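Local coordinates for SufC protein (PDB 2D2E) that binds and hydrolyses ATP as a cytoplasmic ABC-type ATPase of the Suf system, probably serving iron-sulfur cluster assembly, at residues L9-D14 with G46-G51; G81-F86 with A165-T170. All coordinates share one frame; numbering follows the deposited sequence.

Contact 1 (L9-D14 with G46-G51); sequences LWASID and GKILAG
Ile48 meets Ala11 and Leu9 with two different branches, and these apolar touches make up the whole contact between 9-14 and 46-51. Its CD1 comes up against Ala11 CB at 3.4 Å, tighter than usual for two methyl carbons. Leu9 approaches more loosely, with CD2 lying 4.3 Å from Ile48 CG2. The branched side chain suits this place because it presents two arms to one strand: CG1 stands anti to the carbonyl carbon (chi1 -69°) and carries CD1 to Ala11, while CG2, anti to the backbone N, is turned to Leu9. Alanine, with a single methyl, lets Ile48 CD1 come this close to the strand, where the CA atoms of Ala11 and Ile48 are 8.6 Å apart. Leu19 of strand 16-27 and Tyr55 also pack on Ile48, and Leu19 and Val57 on Leu9; all three contact residues are buried.

Helix 42-50 begins with the last residues of the P-loop (Walker A) of the ABC ATPase, Lys42 and Ser43, and strand 3-13 belongs to the antiparallel beta-sheet of the nucleotide-binding domain. Thr44, which binds ADP in a structure of this protein, lies one turn before Ile48 on that helix. The packing therefore sets the P-loop helix against the antiparallel sheet.

Polar interactions lie within the segments or lead outward. Ala50 N bonds to Gly46 O at 3.1 Å, and the helix then closes in a Schellman motif, with Gly51 as the C' residue at positive phi (104°), a conformation glycine adopts without strain. Gly51 N gives a weak bond to Ile48 O, and Asp52 N reaches back to Lys47 O. Arg77 donates NH1 to the carbonyls of Ile48 and Leu49, a cationic donor that probably also complements the partial negative charge at this helix C terminus. On the strand, Ser12 OG is satisfied by Glu58.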
ATOM      1  N   LEU A   9     -17.865   1.859   5.721  1.00 18.96           N
ATOM      2  CA  LEU A   9     -16.985   2.341   6.767  1.00 20.28           C
ATOM      3  C   LEU A   9     -17.171   3.798   7.158  1.00 18.00           C
ATOM      4  O   LEU A   9     -17.113   4.681   6.311  1.00 18.89           O
ATOM      5  CB  LEU A   9     -15.523   2.115   6.352  1.00 15.98           C
ATOM      6  CG  LEU A   9     -14.481   2.402   7.423  1.00 19.85           C
ATOM      7  CD1 LEU A   9     -14.624   1.380   8.557  1.00 26.11           C
ATOM      8  CD2 LEU A   9     -13.087   2.316   6.823  1.00 19.60           C
ATOM      9  N   TRP A  10     -17.410   4.027   8.445  1.00 16.15           N
ATOM     10  CA  TRP A  10     -17.559   5.370   8.987  1.00 17.21           C
ATOM     11  C   TRP A  10     -16.507   5.520  10.056  1.00 14.86           C
ATOM     12  O   TRP A  10     -16.357   4.642  10.913  1.00 17.07           O
ATOM     13  CB  TRP A  10     -18.963   5.570   9.587  1.00 14.82           C
ATOM     14  CG  TRP A  10     -20.043   5.495   8.582  1.00 17.26           C
ATOM     15  CD1 TRP A  10     -20.545   4.366   7.995  1.00 18.81           C
ATOM     16  CD2 TRP A  10     -20.731   6.598   7.989  1.00 18.01           C
ATOM     17  NE1 TRP A  10     -21.490   4.699   7.069  1.00 22.14           N
ATOM     18  CE2 TRP A  10     -21.625   6.065   7.038  1.00 22.63           C
ATOM     19  CE3 TRP A  10     -20.671   7.994   8.161  1.00 17.42           C
ATOM     20  CZ2 TRP A  10     -22.465   6.869   6.266  1.00 23.05           C
ATOM     21  CZ3 TRP A  10     -21.504   8.793   7.391  1.00 24.53           C
ATOM     22  CH2 TRP A  10     -22.385   8.231   6.452  1.00 24.85           C
ATOM     23  N   ALA A  11     -15.756   6.616  10.029  1.00 14.09           N
ATOM     24  CA  ALA A  11     -14.702   6.801  11.008  1.00 17.61           C
ATOM     25  C   ALA A  11     -14.503   8.275  11.322  1.00 20.58           C
ATOM     26  O   ALA A  11     -14.851   9.142  10.524  1.00 19.18           O
ATOM     27  CB  ALA A  11     -13.398   6.205  10.487  1.00 20.16           C
ATOM     28  N   SER A  12     -13.966   8.541  12.503  1.00 23.24           N
ATOM     29  CA  SER A  12     -13.711   9.910  12.927  1.00 25.89           C
ATOM     30  C   SER A  12     -12.361  10.027  13.631  1.00 25.76           C
ATOM     31  O   SER A  12     -11.752   9.020  13.977  1.00 27.16           O
ATOM     32  CB  SER A  12     -14.853  10.390  13.837  1.00 24.98           C
ATOM     33  OG  SER A  12     -15.322   9.353  14.676  1.00 32.07           O
ATOM     34  N   ILE A  13     -11.864  11.255  13.786  1.00 28.47           N
ATOM     35  CA  ILE A  13     -10.604  11.514  14.489  1.00 33.87           C
ATOM     36  C   ILE A  13     -10.815  12.834  15.229  1.00 39.89           C
ATOM     37  O   ILE A  13     -11.726  13.578  14.857  1.00 41.74           O
ATOM     38  CB  ILE A  13      -9.398  11.575  13.543  1.00 35.77           C
ATOM     39  CG1 ILE A  13      -8.110  11.693  14.370  1.00 35.15           C
ATOM     40  CG2 ILE A  13      -9.569  12.720  12.569  1.00 31.33           C
ATOM     41  CD1 ILE A  13      -6.833  11.558  13.552  1.00 43.33           C
ATOM     42  N   ASP A  14      -9.990  13.115  16.248  1.00 43.52           N
ATOM     43  CA  ASP A  14     -10.142  14.296  17.114  1.00 45.64           C
ATOM     44  C   ASP A  14     -11.590  14.757  17.138  1.00 43.85           C
ATOM     45  O   ASP A  14     -11.872  15.930  16.884  1.00 44.45           O
ATOM     46  CB  ASP A  14      -9.262  15.529  16.723  1.00 48.75           C
ATOM     47  CG  ASP A  14      -8.262  15.267  15.602  1.00 55.80           C
ATOM     48  OD1 ASP A  14      -7.123  14.843  15.885  1.00 48.37           O
ATOM     49  OD2 ASP A  14      -8.617  15.503  14.428  1.00 56.76           O
ATOM     50  N   GLY A  46      -6.134   4.776   4.277  1.00 12.96           N
ATOM     51  CA  GLY A  46      -4.922   3.987   4.343  1.00 12.23           C
ATOM     52  C   GLY A  46      -4.436   3.801   5.774  1.00 15.37           C
ATOM     53  O   GLY A  46      -3.972   2.735   6.118  1.00 14.51           O
ATOM     54  N   LYS A  47      -4.544   4.829   6.612  1.00 12.98           N
ATOM     55  CA  LYS A  47      -4.063   4.702   7.982  1.00 15.22           C
ATOM     56  C   LYS A  47      -4.943   3.760   8.789  1.00 14.97           C
ATOM     57  O   LYS A  47      -4.440   3.005   9.635  1.00 16.84           O
ATOM     58  CB  LYS A  47      -4.012   6.076   8.640  1.00 17.27           C
ATOM     59  CG  LYS A  47      -2.966   6.987   8.033  1.00 18.78           C
ATOM     60  CD  LYS A  47      -3.031   8.381   8.650  1.00 22.23           C
ATOM     61  CE  LYS A  47      -1.976   9.292   8.032  1.00 31.41           C
ATOM     62  NZ  LYS A  47      -2.011  10.675   8.591  1.00 34.77           N
ATOM     63  N   ILE A  48      -6.248   3.809   8.528  1.00 15.39           N
ATOM     64  CA  ILE A  48      -7.194   2.944   9.217  1.00 15.04           C
ATOM     65  C   ILE A  48      -6.951   1.509   8.778  1.00 16.33           C
ATOM     66  O   ILE A  48      -7.040   0.591   9.588  1.00 15.63           O
ATOM     67  CB  ILE A  48      -8.631   3.386   8.931  1.00 14.83           C
ATOM     68  CG1 ILE A  48      -8.870   4.728   9.632  1.00 13.25           C
ATOM     69  CG2 ILE A  48      -9.634   2.321   9.393  1.00 18.29           C
ATOM     70  CD1 ILE A  48     -10.241   5.312   9.423  1.00 18.31           C
ATOM     71  N   LEU A  49      -6.630   1.305   7.498  1.00 14.52           N
ATOM     72  CA  LEU A  49      -6.331  -0.064   7.029  1.00 16.23           C
ATOM     73  C   LEU A  49      -5.101  -0.603   7.743  1.00 18.30           C
ATOM     74  O   LEU A  49      -5.008  -1.793   8.019  1.00 23.27           O
ATOM     75  CB  LEU A  49      -6.073  -0.089   5.519  1.00 16.20           C
ATOM     76  CG  LEU A  49      -7.363  -0.132   4.705  1.00 14.63           C
ATOM     77  CD1 LEU A  49      -7.108   0.438   3.300  1.00 14.26           C
ATOM     78  CD2 LEU A  49      -7.890  -1.577   4.650  1.00 20.43           C
ATOM     79  N   ALA A  50      -4.157   0.279   8.027  1.00 16.48           N
ATOM     80  CA  ALA A  50      -2.928  -0.103   8.711  1.00 21.71           C
ATOM     81  C   ALA A  50      -3.205  -0.425  10.174  1.00 24.31           C
ATOM     82  O   ALA A  50      -2.486  -1.209  10.790  1.00 25.38           O
ATOM     83  CB  ALA A  50      -1.914   1.016   8.615  1.00 18.36           C
ATOM     84  N   GLY A  51      -4.257   0.176  10.714  1.00 20.36           N
ATOM     85  CA  GLY A  51      -4.596  -0.049  12.109  1.00 18.82           C
ATOM     86  C   GLY A  51      -4.228   1.108  13.029  1.00 23.60           C
ATOM     87  O   GLY A  51      -4.091   0.914  14.234  1.00 21.64           O
TER

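Contact 2 (G81-F86 with A165-T170); sequences GLFLAF and AVLDET
Phe83 turns its CB toward Ala165, the two CB atoms 3.8 Å apart, and its ring continues to Leu167. With CG anti to the backbone N (chi1 -178°), the ring extends from the loop and brings CD2 to within 4.2 Å of Leu167 CD2. That leucine has CG anti to its carbonyl carbon (chi1 -54°), and the two side chains cross at about a right angle. The ring meets both Ala165 CB and Leu167 CD2 obliquely, while Ala85 N lies over the centre of one face, 4.1 Å above the plane. A large aromatic suits a loop that must reach the strand and also Leu157 and Leu160 of helix 148-160; small Ala165 lets the benzyl CB come close.

Leu82 CD1 and Val166 CG2 make a second apolar touch at 4.3 Å. Between the backbones a water bridges the gap, donating to Phe83 O and accepting from Val166 N, each at 2.8 Å.

Further along, Asp168 OD2 takes two bonds, from Thr170 N in an Asx turn and through its syn lone pair from Thr170 OG1, which steadies the carboxylate. Asp168 OD1 meets Ser43 OG of the P-loop, and Glu169 pairs with Lys150. Strand 164-168, an apolar run ending in Asp168 with Glu169 next, fits the Walker B pattern of ABC ATPases, here placed beside the P-loop.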
ATOM      1  N   GLY A  81      -2.026 -11.511   6.012  1.00 20.86           N
ATOM      2  CA  GLY A  81      -1.653 -11.205   4.639  1.00 17.78           C
ATOM      3  C   GLY A  81      -1.630  -9.740   4.207  1.00 14.53           C
ATOM      4  O   GLY A  81      -1.351  -9.454   3.048  1.00 15.32           O
ATOM      5  N   LEU A  82      -1.922  -8.817   5.117  1.00 13.52           N
ATOM      6  CA  LEU A  82      -1.908  -7.391   4.757  1.00  9.73           C
ATOM      7  C   LEU A  82      -0.504  -6.831   4.941  1.00 13.46           C
ATOM      8  O   LEU A  82       0.064  -6.904   6.025  1.00 14.21           O
ATOM      9  CB  LEU A  82      -2.907  -6.617   5.622  1.00 11.48           C
ATOM     10  CG  LEU A  82      -3.133  -5.144   5.256  1.00 15.82           C
ATOM     11  CD1 LEU A  82      -3.816  -5.010   3.882  1.00 11.05           C
ATOM     12  CD2 LEU A  82      -4.013  -4.510   6.318  1.00 16.64           C
ATOM     13  N   PHE A  83       0.059  -6.249   3.887  1.00 10.42           N
ATOM     14  CA  PHE A  83       1.411  -5.723   3.964  1.00 11.33           C
ATOM     15  C   PHE A  83       1.613  -4.657   5.044  1.00 14.31           C
ATOM     16  O   PHE A  83       0.880  -3.669   5.129  1.00 13.32           O
ATOM     17  CB  PHE A  83       1.839  -5.165   2.599  1.00 11.24           C
ATOM     18  CG  PHE A  83       3.243  -4.656   2.573  1.00 12.62           C
ATOM     19  CD1 PHE A  83       4.300  -5.493   2.913  1.00 12.13           C
ATOM     20  CD2 PHE A  83       3.518  -3.354   2.168  1.00 12.57           C
ATOM     21  CE1 PHE A  83       5.617  -5.040   2.863  1.00 13.89           C
ATOM     22  CE2 PHE A  83       4.825  -2.897   2.111  1.00 14.54           C
ATOM     23  CZ  PHE A  83       5.876  -3.741   2.453  1.00 16.83           C
ATOM     24  N   LEU A  84       2.618  -4.888   5.879  1.00 14.88           N
ATOM     25  CA  LEU A  84       2.979  -3.953   6.940  1.00 14.75           C
ATOM     26  C   LEU A  84       4.488  -3.855   6.926  1.00 18.10           C
ATOM     27  O   LEU A  84       5.178  -4.789   7.326  1.00 20.72           O
ATOM     28  CB  LEU A  84       2.508  -4.447   8.311  1.00 20.15           C
ATOM     29  CG  LEU A  84       2.880  -3.519   9.482  1.00 25.69           C
ATOM     30  CD1 LEU A  84       2.285  -2.131   9.239  1.00 26.43           C
ATOM     31  CD2 LEU A  84       2.378  -4.106  10.800  1.00 26.79           C
ATOM     32  N   ALA A  85       4.995  -2.735   6.441  1.00 14.84           N
ATOM     33  CA  ALA A  85       6.439  -2.538   6.380  1.00 19.43           C
ATOM     34  C   ALA A  85       6.992  -2.340   7.786  1.00 21.50           C
ATOM     35  O   ALA A  85       6.340  -1.728   8.647  1.00 21.24           O
ATOM     36  CB  ALA A  85       6.760  -1.336   5.512  1.00 22.74           C
ATOM     37  N   PHE A  86       8.187  -2.879   8.018  1.00 19.64           N
ATOM     38  CA  PHE A  86       8.861  -2.779   9.317  1.00 21.72           C
ATOM     39  C   PHE A  86       9.558  -1.424   9.354  1.00 25.83           C
ATOM     40  O   PHE A  86      10.248  -1.049   8.406  1.00 26.90           O
ATOM     41  CB  PHE A  86       9.910  -3.887   9.440  1.00 22.15           C
ATOM     42  CG  PHE A  86      10.270  -4.243  10.853  1.00 31.96           C
ATOM     43  CD1 PHE A  86       9.689  -5.346  11.470  1.00 36.90           C
ATOM     44  CD2 PHE A  86      11.205  -3.494  11.558  1.00 39.03           C
ATOM     45  CE1 PHE A  86      10.032  -5.704  12.771  1.00 39.62           C
ATOM     46  CE2 PHE A  86      11.559  -3.844  12.869  1.00 39.15           C
ATOM     47  CZ  PHE A  86      10.970  -4.952  13.472  1.00 39.06           C
ATOM     48  N   ALA A 165      -1.636  -5.331  -0.511  1.00  8.47           N
ATOM     49  CA  ALA A 165      -0.800  -4.197  -0.120  1.00  9.19           C
ATOM     50  C   ALA A 165      -1.510  -2.904  -0.444  1.00 10.07           C
ATOM     51  O   ALA A 165      -2.039  -2.731  -1.540  1.00 12.15           O
ATOM     52  CB  ALA A 165       0.555  -4.236  -0.853  1.00 12.73           C
ATOM     53  N   VAL A 166      -1.482  -1.987   0.515  1.00  9.51           N
ATOM     54  CA  VAL A 166      -2.111  -0.667   0.353  1.00  9.73           C
ATOM     55  C   VAL A 166      -0.917   0.266   0.381  1.00 11.16           C
ATOM     56  O   VAL A 166      -0.215   0.342   1.406  1.00 13.79           O
ATOM     57  CB  VAL A 166      -3.063  -0.357   1.531  1.00  7.86           C
ATOM     58  CG1 VAL A 166      -3.658   1.066   1.378  1.00 14.32           C
ATOM     59  CG2 VAL A 166      -4.184  -1.372   1.569  1.00 12.36           C
ATOM     60  N   LEU A 167      -0.658   0.929  -0.742  1.00  9.53           N
ATOM     61  CA  LEU A 167       0.507   1.811  -0.874  1.00 12.79           C
ATOM     62  C   LEU A 167       0.115   3.240  -1.117  1.00  9.69           C
ATOM     63  O   LEU A 167      -0.378   3.577  -2.197  1.00 12.75           O
ATOM     64  CB  LEU A 167       1.368   1.330  -2.032  1.00 11.89           C
ATOM     65  CG  LEU A 167       1.715  -0.148  -1.852  1.00 14.13           C
ATOM     66  CD1 LEU A 167       2.491  -0.611  -3.073  1.00 17.35           C
ATOM     67  CD2 LEU A 167       2.520  -0.350  -0.575  1.00 21.53           C
ATOM     68  N   ASP A 168       0.354   4.092  -0.126  1.00  8.83           N
ATOM     69  CA  ASP A 168      -0.036   5.495  -0.291  1.00 11.33           C
ATOM     70  C   ASP A 168       1.194   6.270  -0.782  1.00  7.74           C
ATOM     71  O   ASP A 168       2.177   6.425  -0.040  1.00 11.12           O
ATOM     72  CB  ASP A 168      -0.567   6.034   1.038  1.00 12.82           C
ATOM     73  CG  ASP A 168      -1.165   7.437   0.912  1.00 17.61           C
ATOM     74  OD1 ASP A 168      -1.919   7.858   1.819  1.00 15.98           O
ATOM     75  OD2 ASP A 168      -0.870   8.121  -0.089  1.00 12.95           O
ATOM     76  N   GLU A 169       1.134   6.724  -2.043  1.00  8.35           N
ATOM     77  CA  GLU A 169       2.247   7.415  -2.661  1.00  9.73           C
ATOM     78  C   GLU A 169       2.010   8.904  -2.786  1.00  7.64           C
ATOM     79  O   GLU A 169       2.685   9.576  -3.572  1.00 10.74           O
ATOM     80  CB  GLU A 169       2.555   6.809  -4.035  1.00  9.79           C
ATOM     81  CG  GLU A 169       2.745   5.264  -3.975  1.00 10.21           C
ATOM     82  CD  GLU A 169       3.724   4.849  -2.883  1.00 12.57           C
ATOM     83  OE1 GLU A 169       3.457   3.877  -2.154  1.00 14.20           O
ATOM     84  OE2 GLU A 169       4.777   5.501  -2.740  1.00 13.60           O
ATOM     85  N   THR A 170       1.042   9.409  -2.021  1.00  9.51           N
ATOM     86  CA  THR A 170       0.768  10.844  -2.037  1.00 11.47           C
ATOM     87  C   THR A 170       2.023  11.584  -1.603  1.00 11.56           C
ATOM     88  O   THR A 170       2.332  12.640  -2.141  1.00 10.78           O
ATOM     89  CB  THR A 170      -0.357  11.208  -1.061  1.00 10.36           C
ATOM     90  OG1 THR A 170      -1.549  10.488  -1.427  1.00 17.01           O
ATOM     91  CG2 THR A 170      -0.651  12.708  -1.096  1.00 18.33           C
TER
HETATM   92  O   HOH W   1      -1.016  -2.850   3.175  1.00 12.74           O

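From the N terminus, strand 3-13 is followed by strand 16-27, strand 31-35 and the P-loop before helix 42-50 returns to it, so contact 1 closes a loop of 31 residues. Contact 2 opens afterwards, past helix 74-79, and closes only when strand 164-168 arrives, spanning 78 residues that include helices 97-109, 115-129 and 148-160. The two loops therefore follow in series, neither nested nor crossed. Contact 1 ties helix 42-50 to the antiparallel sheet; contact 2 joins the 81-86 loop to an outermost strand of the mixed sheet. They meet at Leu49, whose CD1 packs on Val166 CG2 at 3.8 Å and whose carbonyl lies against Leu82.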